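PDB 4MSX: Pre-mRNA-splicing factor SAD1 from Saccharomyces cerevisiae, which promotes assembly of newly made U4 snRNA into the U4/U6 snRNP and is required for pre-mRNA splicing. Local coordinates for residues N149-A154 with K238-H243; E165-Q170 with Y179-I184; H211-H216 with C230-W235. One frame throughout, in Å; residues are numbered along the deposited sequence.

Contact 1 of 3, residues N149-A154 with K238-H243; sequences NSIKFA and KLFKHH
Two torsions help bring F153 and K238 together. The F153 side chain leaves its helix with CG opposite the backbone N (chi1 -168°), and the K238 chain bends at chi3 (50°). The lysine thus lies across one face of the phenyl ring, at about a right angle to the F153 side chain. K238 CE sits over the middle of the ring, 3.7 Å above its plane, in a CH-pi contact. K238 NZ follows over the same face as a cation-pi partner, 3.9 Å from the centroid of the F153 ring.

F240 makes the second half of the contact. Its ring reaches the helix beside A154, whose CB lies over one face, toward the rim, 3.7 Å from F240 CE2. S150 OG comes to the edge of this ring, near its plane, 3.5 Å from F240 CE1. The polar partner of that hydroxyl is R71. I151 adds a looser apolar touch on F240 CZ. Between the two aromatic contacts a water donates to both backbones, 2.8 Å from S150 O and a longer 3.3 Å from K238 O.

K241, in the same loop, reaches D75 in a salt bridge. Helix 146-155, in the predicted degenerate UBP-type zinc finger, rests on the loop after helix 222-234, consistent with a surface interface between that finger and the USP-like domain.

Contact 2 of 3, residues E165-Q170 with Y179-I184; sequences EDFPRQ and YLNGFI
A two-stranded antiparallel hairpin, strands 170-172 and 178-180, opens here at its base. Q170 and L180 form a non-hydrogen-bonded pair, and a type II turn from L180 to F183 follows. Just past the pair, N181 binds R169 twice. N181 N donates to R169 O at 3.2 Å. The side chain returns the bond: R169 N gives its hydrogen to N181 OD1 at 2.8 Å, almost in line with the amide C=O (176° at the oxygen).

The N181 side chain is folded between its own backbone N and carbonyl carbon (chi1 72°), which turns the amide toward R169 and F167 of the loop before strand 170-172. Its ND2 end then stands over the centre of the F167 ring, 3.3 Å above the plane. The amide and ring planes are 76° apart, so the amide approaches the ring face steeply. ND2 also donates to W235 O, so both ends of this buried amide have partners. A leucine here has no amide, and would probably leave R169 N and W235 O without these partners and the F167 face without its polar contact.

P168 follows a cis peptide bond and packs toward the turn. Its CB lies 3.8 Å from L180 CD1. Strand 438-446 adds D446 beside P168, L180 and F183. G182 has a positive phi, where a side chain would press on the preceding carbonyl. At the turn, P168 CG meets F183 CE1 at 3.7 Å, obliquely to the ring.

Contact 3 of 3, residues H211-H216 with C230-W235; sequences HFLLNH and CVKKIW
K232 reaches from helix 222-234 to the C-terminal end of helix 206-214, where its ammonium group donates to backbone carbonyls. The two helices pack together in the alpha-helical part of the USP-like domain. From CB the chain runs to CG, which passes L213 CD2 at 4.1 Å and lies near F212 O. CD continues beside that oxygen, and CE comes to 3.3 Å from F212 O. A bend at the last torsion (chi4 -69°) then brings NZ among the carbonyls. It donates to F212 O at 2.9 Å, in the carbonyl plane. N215 O, just past the helix, takes a second bond from a donor tilted 20° out of its plane. L213 O receives a third, weak bond. The oxygens at a helix C-terminus carry partial negative charge, so this site probably favours a charged lysine.

The rest of the interface is apolar. V231 CG2 lies over one face of the F212 ring in a CH-pi contact, and V231 CG1 touches F212 CB at 3.7 Å. L213 CD2 touches V231 CG1 and L213 CD1 meets W235 CB; L164 of helix 161-165 also packs on L213. W235 NE1 is bonded to S203 O.

N215 ends the helix by turning back on it. Its ND2 donates to a lone pair of H211 O at 2.8 Å, with a nearly straight N-H...O angle of 170°.

In the fold
The three contacts surround one junction, with each pair of centres about 14 Å apart. Contacts 2 and 3 follow one another along the chain, and both lie inside the loop closed by contact 1. Y179 OH of contact 2 lies 3.1 Å from L239 N of contact 1, a probable hydrogen bond. The N181 amide bond to W235 O (2.9 Å from ND2) ties contact 2 to contact 3. Contacts 1 and 3 touch by packing alone, through K233. Contact 1 is the one nearest the zinc site among the three described, the side chain of I151 being about 12 Å from the bound zinc ion. Contacts 2 and 3 lie away from the zinc site.

Contact 1 of 3, residues N149-A154 with K238-H243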
loop_
_atom_site.group_PDB
_atom_site.type_symbol
_atom_site.label_atom_id
_atom_site.label_comp_id
_atom_site.label_asym_id
_atom_site.label_seq_id
_atom_site.Cartn_x
_atom_site.Cartn_y
_atom_site.Cartn_z
ATOM N N ASN A 149 4.363 4.739 25.970
ATOM C CA ASN A 149 4.794 3.734 25.003
ATOM C C ASN A 149 3.743 3.639 23.895
ATOM O O ASN A 149 4.071 3.570 22.727
ATOM C CB ASN A 149 4.918 2.335 25.652
ATOM C CG ASN A 149 6.113 2.218 26.604
ATOM O OD1 ASN A 149 7.140 2.895 26.436
ATOM N ND2 ASN A 149 5.981 1.347 27.615
ATOM N N SER A 150 2.491 3.540 24.306
ATOM C CA SER A 150 1.356 3.404 23.406
ATOM C C SER A 150 1.340 4.560 22.400
ATOM O O SER A 150 1.155 4.358 21.205
ATOM C CB SER A 150 0.096 3.462 24.258
ATOM O OG SER A 150 -1.094 3.415 23.516
ATOM N N ILE A 151 1.548 5.793 22.883
ATOM C CA ILE A 151 1.484 6.955 21.987
ATOM C C ILE A 151 2.660 7.027 21.062
ATOM O O ILE A 151 2.512 7.292 19.862
ATOM C CB ILE A 151 1.370 8.308 22.815
ATOM C CG1 ILE A 151 -0.017 8.369 23.429
ATOM C CG2 ILE A 151 1.616 9.513 21.910
ATOM C CD1 ILE A 151 -0.092 9.438 24.594
ATOM N N LYS A 152 3.836 6.694 21.577
ATOM C CA LYS A 152 5.021 6.731 20.743
ATOM C C LYS A 152 4.874 5.619 19.649
ATOM O O LYS A 152 5.318 5.782 18.501
ATOM C CB LYS A 152 6.259 6.423 21.572
ATOM C CG LYS A 152 7.571 6.642 20.842
ATOM C CD LYS A 152 8.725 6.443 21.817
ATOM C CE LYS A 152 10.076 6.551 21.150
ATOM N NZ LYS A 152 11.188 6.428 22.157
ATOM N N PHE A 153 4.242 4.516 20.015
ATOM C CA PHE A 153 4.060 3.417 19.043
ATOM C C PHE A 153 3.052 3.834 17.925
ATOM O O PHE A 153 3.206 3.449 16.751
ATOM C CB PHE A 153 3.536 2.213 19.746
ATOM C CG PHE A 153 3.578 0.950 18.906
ATOM C CD1 PHE A 153 2.598 0.699 17.952
ATOM C CD2 PHE A 153 4.592 0.015 19.103
ATOM C CE1 PHE A 153 2.616 -0.489 17.196
ATOM C CE2 PHE A 153 4.616 -1.196 18.338
ATOM C CZ PHE A 153 3.624 -1.433 17.411
ATOM N N ALA A 154 2.023 4.611 18.288
ATOM C CA ALA A 154 1.060 5.115 17.309
ATOM C C ALA A 154 1.733 6.033 16.291
ATOM O O ALA A 154 1.321 6.081 15.107
ATOM C CB ALA A 154 -0.114 5.884 18.022
ATOM N N LYS A 238 -1.656 -2.316 17.111
ATOM C CA LYS A 238 -2.168 -1.454 18.199
ATOM C C LYS A 238 -2.740 -0.098 17.713
ATOM O O LYS A 238 -2.623 0.931 18.394
ATOM C CB LYS A 238 -1.011 -1.188 19.180
ATOM C CG LYS A 238 -0.599 -2.448 19.949
ATOM C CD LYS A 238 0.895 -2.446 20.387
ATOM C CE LYS A 238 1.368 -1.205 21.097
ATOM N NZ LYS A 238 2.702 -1.417 21.803
ATOM N N LEU A 239 -3.332 -0.084 16.528
ATOM C CA LEU A 239 -3.873 1.165 15.980
ATOM C C LEU A 239 -4.915 1.779 16.918
ATOM O O LEU A 239 -5.743 1.069 17.452
ATOM C CB LEU A 239 -4.577 0.855 14.642
ATOM C CG LEU A 239 -3.626 0.461 13.501
ATOM C CD1 LEU A 239 -4.435 0.015 12.255
ATOM C CD2 LEU A 239 -2.716 1.644 13.156
ATOM N N PHE A 240 -4.960 3.107 17.021
ATOM C CA PHE A 240 -6.032 3.729 17.802
ATOM C C PHE A 240 -7.365 3.617 17.099
ATOM O O PHE A 240 -8.392 3.412 17.735
ATOM C CB PHE A 240 -5.671 5.187 18.095
ATOM C CG PHE A 240 -4.532 5.332 19.104
ATOM C CD1 PHE A 240 -4.007 4.219 19.760
ATOM C CD2 PHE A 240 -3.988 6.598 19.382
ATOM C CE1 PHE A 240 -2.944 4.348 20.687
ATOM C CE2 PHE A 240 -2.929 6.743 20.303
ATOM C CZ PHE A 240 -2.407 5.634 20.957
ATOM N N LYS A 241 -7.346 3.735 15.770
ATOM C CA LYS A 241 -8.536 3.453 14.986
ATOM C C LYS A 241 -8.136 2.555 13.806
ATOM O O LYS A 241 -7.051 2.695 13.254
ATOM C CB LYS A 241 -9.198 4.737 14.476
ATOM C CG LYS A 241 -8.284 5.624 13.675
ATOM C CD LYS A 241 -8.941 7.033 13.494
ATOM C CE LYS A 241 -8.105 7.943 12.586
ATOM N NZ LYS A 241 -6.710 8.164 13.126
ATOM N N HIS A 242 -9.037 1.672 13.423
ATOM C CA HIS A 242 -8.668 0.566 12.565
ATOM C C HIS A 242 -8.595 0.924 11.047
ATOM O O HIS A 242 -8.921 0.091 10.198
ATOM C CB HIS A 242 -9.645 -0.607 12.785
ATOM C CG HIS A 242 -11.023 -0.332 12.282
ATOM N ND1 HIS A 242 -11.548 0.944 12.224
ATOM C CD2 HIS A 242 -11.977 -1.152 11.784
ATOM C CE1 HIS A 242 -12.772 0.894 11.727
ATOM N NE2 HIS A 242 -13.054 -0.367 11.449
ATOM N N HIS A 243 -8.134 2.121 10.722
ATOM C CA HIS A 243 -7.938 2.562 9.323
ATOM C C HIS A 243 -6.924 3.681 9.271
ATOM O O HIS A 243 -6.586 4.273 10.302
ATOM C CB HIS A 243 -9.243 3.038 8.663
ATOM C CG HIS A 243 -10.052 3.969 9.506
ATOM N ND1 HIS A 243 -9.825 5.328 9.546
ATOM C CD2 HIS A 243 -11.114 3.741 10.310
ATOM C CE1 HIS A 243 -10.708 5.897 10.348
ATOM N NE2 HIS A 243 -11.494 4.955 10.831
HETATM O O HOH W 1 -0.200 2.162 20.251
#

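Contact 2 of 3, residues E165-Q170 with Y179-I184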
loop_
_atom_site.group_PDB
_atom_site.type_symbol
_atom_site.label_atom_id
_atom_site.label_comp_id
_atom_site.label_asym_id
_atom_site.label_seq_id
_atom_site.Cartn_x
_atom_site.Cartn_y
_atom_site.Cartn_z
ATOM N N GLU A 165 6.176 -13.399 13.519
ATOM C CA GLU A 165 5.744 -14.796 13.439
ATOM C C GLU A 165 4.277 -14.972 13.755
ATOM O O GLU A 165 3.654 -15.907 13.265
ATOM C CB GLU A 165 6.593 -15.673 14.370
ATOM C CG GLU A 165 8.070 -15.570 14.076
ATOM C CD GLU A 165 8.905 -16.435 15.050
ATOM O OE1 GLU A 165 8.300 -17.241 15.794
ATOM O OE2 GLU A 165 10.151 -16.304 15.087
ATOM N N ASP A 166 3.701 -14.090 14.575
ATOM C CA ASP A 166 2.290 -14.232 14.879
ATOM C C ASP A 166 1.424 -13.237 14.074
ATOM O O ASP A 166 0.307 -12.923 14.481
ATOM C CB ASP A 166 2.031 -13.990 16.368
ATOM C CG ASP A 166 0.631 -14.454 16.803
ATOM O OD1 ASP A 166 0.036 -15.326 16.118
ATOM O OD2 ASP A 166 0.121 -13.947 17.827
ATOM N N PHE A 167 1.927 -12.738 12.950
ATOM C CA PHE A 167 1.097 -11.832 12.103
ATOM C C PHE A 167 0.572 -12.656 10.922
ATOM O O PHE A 167 1.301 -13.504 10.418
ATOM C CB PHE A 167 1.952 -10.697 11.520
ATOM C CG PHE A 167 2.313 -9.614 12.488
ATOM C CD1 PHE A 167 1.868 -9.632 13.794
ATOM C CD2 PHE A 167 3.080 -8.547 12.055
ATOM C CE1 PHE A 167 2.214 -8.623 14.682
ATOM C CE2 PHE A 167 3.448 -7.547 12.912
ATOM C CZ PHE A 167 3.009 -7.563 14.235
ATOM N N PRO A 168 -0.657 -12.390 10.441
ATOM C CA PRO A 168 -1.594 -11.403 10.996
ATOM C C PRO A 168 -2.417 -12.030 12.127
ATOM O O PRO A 168 -2.574 -13.250 12.152
ATOM C CB PRO A 168 -2.520 -11.083 9.811
ATOM C CG PRO A 168 -2.539 -12.392 8.968
ATOM C CD PRO A 168 -1.133 -12.991 9.174
ATOM N N ARG A 169 -2.953 -11.214 13.030
ATOM C CA ARG A 169 -3.837 -11.708 14.092
ATOM C C ARG A 169 -4.964 -10.718 14.344
ATOM O O ARG A 169 -4.848 -9.538 13.968
ATOM C CB ARG A 169 -3.041 -11.952 15.365
ATOM C CG ARG A 169 -2.424 -10.703 15.967
ATOM C CD ARG A 169 -2.320 -10.863 17.512
ATOM N NE ARG A 169 -1.681 -9.709 18.166
ATOM C CZ ARG A 169 -0.400 -9.450 17.992
ATOM N NH1 ARG A 169 0.300 -10.259 17.205
ATOM N NH2 ARG A 169 0.169 -8.426 18.582
ATOM N N GLN A 170 -6.046 -11.159 14.978
ATOM C CA GLN A 170 -7.156 -10.243 15.262
ATOM C C GLN A 170 -6.784 -9.259 16.394
ATOM O O GLN A 170 -6.246 -9.638 17.424
ATOM C CB GLN A 170 -8.466 -10.995 15.572
ATOM C CG GLN A 170 -9.004 -11.819 14.377
ATOM C CD GLN A 170 -9.713 -10.993 13.271
ATOM O OE1 GLN A 170 -10.114 -9.834 13.468
ATOM N NE2 GLN A 170 -9.907 -11.626 12.105
ATOM N N TYR A 179 -9.967 -5.859 14.041
ATOM C CA TYR A 179 -9.441 -5.820 12.678
ATOM C C TYR A 179 -8.342 -6.846 12.637
ATOM O O TYR A 179 -7.826 -7.243 13.691
ATOM C CB TYR A 179 -8.891 -4.437 12.292
ATOM C CG TYR A 179 -7.693 -3.983 13.121
ATOM C CD1 TYR A 179 -7.868 -3.383 14.365
ATOM C CD2 TYR A 179 -6.376 -4.146 12.645
ATOM C CE1 TYR A 179 -6.765 -2.937 15.114
ATOM C CE2 TYR A 179 -5.277 -3.725 13.389
ATOM C CZ TYR A 179 -5.487 -3.102 14.616
ATOM O OH TYR A 179 -4.410 -2.709 15.350
ATOM N N LEU A 180 -8.010 -7.322 11.433
ATOM C CA LEU A 180 -6.894 -8.234 11.261
ATOM C C LEU A 180 -5.694 -7.377 10.868
ATOM O O LEU A 180 -5.769 -6.685 9.840
ATOM C CB LEU A 180 -7.278 -9.255 10.132
ATOM C CG LEU A 180 -6.303 -10.368 9.778
ATOM C CD1 LEU A 180 -6.127 -11.300 10.978
ATOM C CD2 LEU A 180 -6.806 -11.187 8.529
ATOM N N ASN A 181 -4.593 -7.403 11.624
ATOM C CA ASN A 181 -3.550 -6.396 11.397
ATOM C C ASN A 181 -2.892 -6.659 10.027
ATOM O O ASN A 181 -2.785 -7.812 9.609
ATOM C CB ASN A 181 -2.514 -6.283 12.527
ATOM C CG ASN A 181 -1.531 -7.477 12.607
ATOM O OD1 ASN A 181 -1.945 -8.635 12.682
ATOM N ND2 ASN A 181 -0.243 -7.192 12.555
ATOM N N GLY A 182 -2.545 -5.583 9.320
ATOM C CA GLY A 182 -2.074 -5.664 7.929
ATOM C C GLY A 182 -3.220 -5.618 6.930
ATOM O O GLY A 182 -3.004 -5.241 5.776
ATOM N N PHE A 183 -4.417 -5.998 7.343
ATOM C CA PHE A 183 -5.554 -6.096 6.407
ATOM C C PHE A 183 -6.571 -4.985 6.698
ATOM O O PHE A 183 -7.727 -5.254 7.048
ATOM C CB PHE A 183 -6.216 -7.493 6.516
ATOM C CG PHE A 183 -5.338 -8.586 6.008
ATOM C CD1 PHE A 183 -4.236 -9.027 6.768
ATOM C CD2 PHE A 183 -5.580 -9.162 4.774
ATOM C CE1 PHE A 183 -3.396 -10.019 6.318
ATOM C CE2 PHE A 183 -4.782 -10.148 4.295
ATOM C CZ PHE A 183 -3.647 -10.594 5.088
ATOM N N ILE A 184 -6.127 -3.735 6.614
ATOM C CA ILE A 184 -6.963 -2.611 7.000
ATOM C C ILE A 184 -7.159 -1.671 5.806
ATOM O O ILE A 184 -6.405 -1.733 4.836
ATOM C CB ILE A 184 -6.346 -1.808 8.161
ATOM C CG1 ILE A 184 -4.974 -1.267 7.765
ATOM C CG2 ILE A 184 -6.217 -2.671 9.425
ATOM C CD1 ILE A 184 -4.360 -0.398 8.818
#

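Contact 3 of 3, residues H211-H216 with C230-W235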
loop_
_atom_site.group_PDB
_atom_site.type_symbol
_atom_site.label_atom_id
_atom_site.label_comp_id
_atom_site.label_asym_id
_atom_site.label_seq_id
_atom_site.Cartn_x
_atom_site.Cartn_y
_atom_site.Cartn_z
ATOM N N HIS A 211 11.543 -6.139 5.578
ATOM C CA HIS A 211 12.643 -5.187 5.560
ATOM C C HIS A 211 12.178 -3.812 6.087
ATOM O O HIS A 211 12.913 -3.118 6.845
ATOM C CB HIS A 211 13.208 -5.022 4.151
ATOM C CG HIS A 211 14.468 -4.217 4.109
ATOM N ND1 HIS A 211 15.705 -4.770 4.401
ATOM C CD2 HIS A 211 14.693 -2.912 3.828
ATOM C CE1 HIS A 211 16.629 -3.826 4.319
ATOM N NE2 HIS A 211 16.042 -2.691 3.979
ATOM N N PHE A 212 10.979 -3.386 5.663
ATOM C CA PHE A 212 10.466 -2.068 6.130
ATOM C C PHE A 212 10.144 -2.087 7.633
ATOM O O PHE A 212 10.340 -1.073 8.331
ATOM C CB PHE A 212 9.154 -1.702 5.396
ATOM C CG PHE A 212 9.360 -1.018 4.058
ATOM C CD1 PHE A 212 10.064 0.159 3.972
ATOM C CD2 PHE A 212 8.824 -1.564 2.904
ATOM C CE1 PHE A 212 10.207 0.827 2.739
ATOM C CE2 PHE A 212 8.979 -0.914 1.645
ATOM C CZ PHE A 212 9.675 0.268 1.575
ATOM N N LEU A 213 9.555 -3.191 8.110
ATOM C CA LEU A 213 9.106 -3.236 9.519
ATOM C C LEU A 213 10.296 -3.285 10.490
ATOM O O LEU A 213 10.211 -2.728 11.563
ATOM C CB LEU A 213 8.243 -4.446 9.823
ATOM C CG LEU A 213 6.951 -4.568 9.007
ATOM C CD1 LEU A 213 6.079 -5.731 9.485
ATOM C CD2 LEU A 213 6.160 -3.211 9.080
ATOM N N LEU A 214 11.389 -3.945 10.108
ATOM C CA LEU A 214 12.483 -4.239 11.090
ATOM C C LEU A 214 13.654 -3.285 10.998
ATOM O O LEU A 214 14.569 -3.344 11.826
ATOM C CB LEU A 214 13.006 -5.692 10.929
ATOM C CG LEU A 214 11.939 -6.743 11.213
ATOM C CD1 LEU A 214 12.379 -8.196 10.816
ATOM C CD2 LEU A 214 11.576 -6.720 12.671
ATOM N N ASN A 215 13.675 -2.435 9.978
ATOM C CA ASN A 215 14.749 -1.462 9.848
ATOM C C ASN A 215 14.292 -0.027 9.998
ATOM O O ASN A 215 13.113 0.243 9.951
ATOM C CB ASN A 215 15.436 -1.671 8.529
ATOM C CG ASN A 215 16.052 -3.057 8.458
ATOM O OD1 ASN A 215 17.162 -3.266 8.941
ATOM N ND2 ASN A 215 15.294 -4.019 7.962
ATOM N N HIS A 216 15.238 0.876 10.193
ATOM C CA HIS A 216 14.916 2.289 10.312
ATOM C C HIS A 216 15.542 2.971 9.130
ATOM O O HIS A 216 16.541 2.511 8.603
ATOM C CB HIS A 216 15.418 2.822 11.663
ATOM C CG HIS A 216 14.898 2.006 12.800
ATOM N ND1 HIS A 216 13.586 2.079 13.221
ATOM C CD2 HIS A 216 15.475 1.025 13.540
ATOM C CE1 HIS A 216 13.387 1.209 14.198
ATOM N NE2 HIS A 216 14.519 0.559 14.416
ATOM N N CYS A 230 4.516 4.418 6.492
ATOM C CA CYS A 230 3.206 3.911 6.036
ATOM C C CYS A 230 3.126 2.380 6.220
ATOM O O CYS A 230 2.098 1.836 6.678
ATOM C CB CYS A 230 3.016 4.196 4.538
ATOM S SG CYS A 230 2.800 6.024 4.238
ATOM N N VAL A 231 4.188 1.698 5.784
ATOM C CA VAL A 231 4.202 0.205 5.825
ATOM C C VAL A 231 4.160 -0.239 7.293
ATOM O O VAL A 231 3.400 -1.129 7.652
ATOM C CB VAL A 231 5.438 -0.388 5.097
ATOM C CG1 VAL A 231 5.491 -1.937 5.305
ATOM C CG2 VAL A 231 5.407 -0.009 3.597
ATOM N N LYS A 232 4.922 0.447 8.155
ATOM C CA LYS A 232 4.862 0.114 9.597
ATOM C C LYS A 232 3.478 0.317 10.211
ATOM O O LYS A 232 3.038 -0.483 11.073
ATOM C CB LYS A 232 5.887 0.931 10.381
ATOM C CG LYS A 232 7.355 0.546 10.032
ATOM C CD LYS A 232 8.274 1.664 10.628
ATOM C CE LYS A 232 9.709 1.593 10.187
ATOM N NZ LYS A 232 10.318 0.437 10.775
ATOM N N LYS A 233 2.759 1.364 9.783
ATOM C CA LYS A 233 1.408 1.536 10.304
ATOM C C LYS A 233 0.452 0.546 9.736
ATOM O O LYS A 233 -0.483 0.136 10.434
ATOM C CB LYS A 233 0.883 2.980 9.970
ATOM C CG LYS A 233 1.627 4.029 10.828
ATOM C CD LYS A 233 1.292 5.490 10.359
ATOM C CE LYS A 233 1.904 6.494 11.372
ATOM N NZ LYS A 233 1.630 7.933 10.820
ATOM N N ILE A 234 0.610 0.200 8.434
ATOM C CA ILE A 234 -0.337 -0.762 7.831
ATOM C C ILE A 234 -0.373 -2.065 8.652
ATOM O O ILE A 234 -1.428 -2.725 8.778
ATOM C CB ILE A 234 0.076 -1.027 6.368
ATOM C CG1 ILE A 234 -0.390 0.192 5.515
ATOM C CG2 ILE A 234 -0.477 -2.395 5.839
ATOM C CD1 ILE A 234 0.274 0.188 4.110
ATOM N N TRP A 235 0.780 -2.418 9.222
ATOM C CA TRP A 235 0.877 -3.695 9.979
ATOM C C TRP A 235 0.655 -3.518 11.495
ATOM O O TRP A 235 0.729 -4.484 12.256
ATOM C CB TRP A 235 2.231 -4.396 9.695
ATOM C CG TRP A 235 2.102 -5.068 8.345
ATOM C CD1 TRP A 235 2.505 -4.583 7.118
ATOM C CD2 TRP A 235 1.454 -6.303 8.105
ATOM N NE1 TRP A 235 2.151 -5.509 6.106
ATOM C CE2 TRP A 235 1.486 -6.550 6.705
ATOM C CE3 TRP A 235 0.845 -7.252 8.948
ATOM C CZ2 TRP A 235 0.923 -7.740 6.130
ATOM C CZ3 TRP A 235 0.288 -8.396 8.398
ATOM C CH2 TRP A 235 0.345 -8.648 6.993
#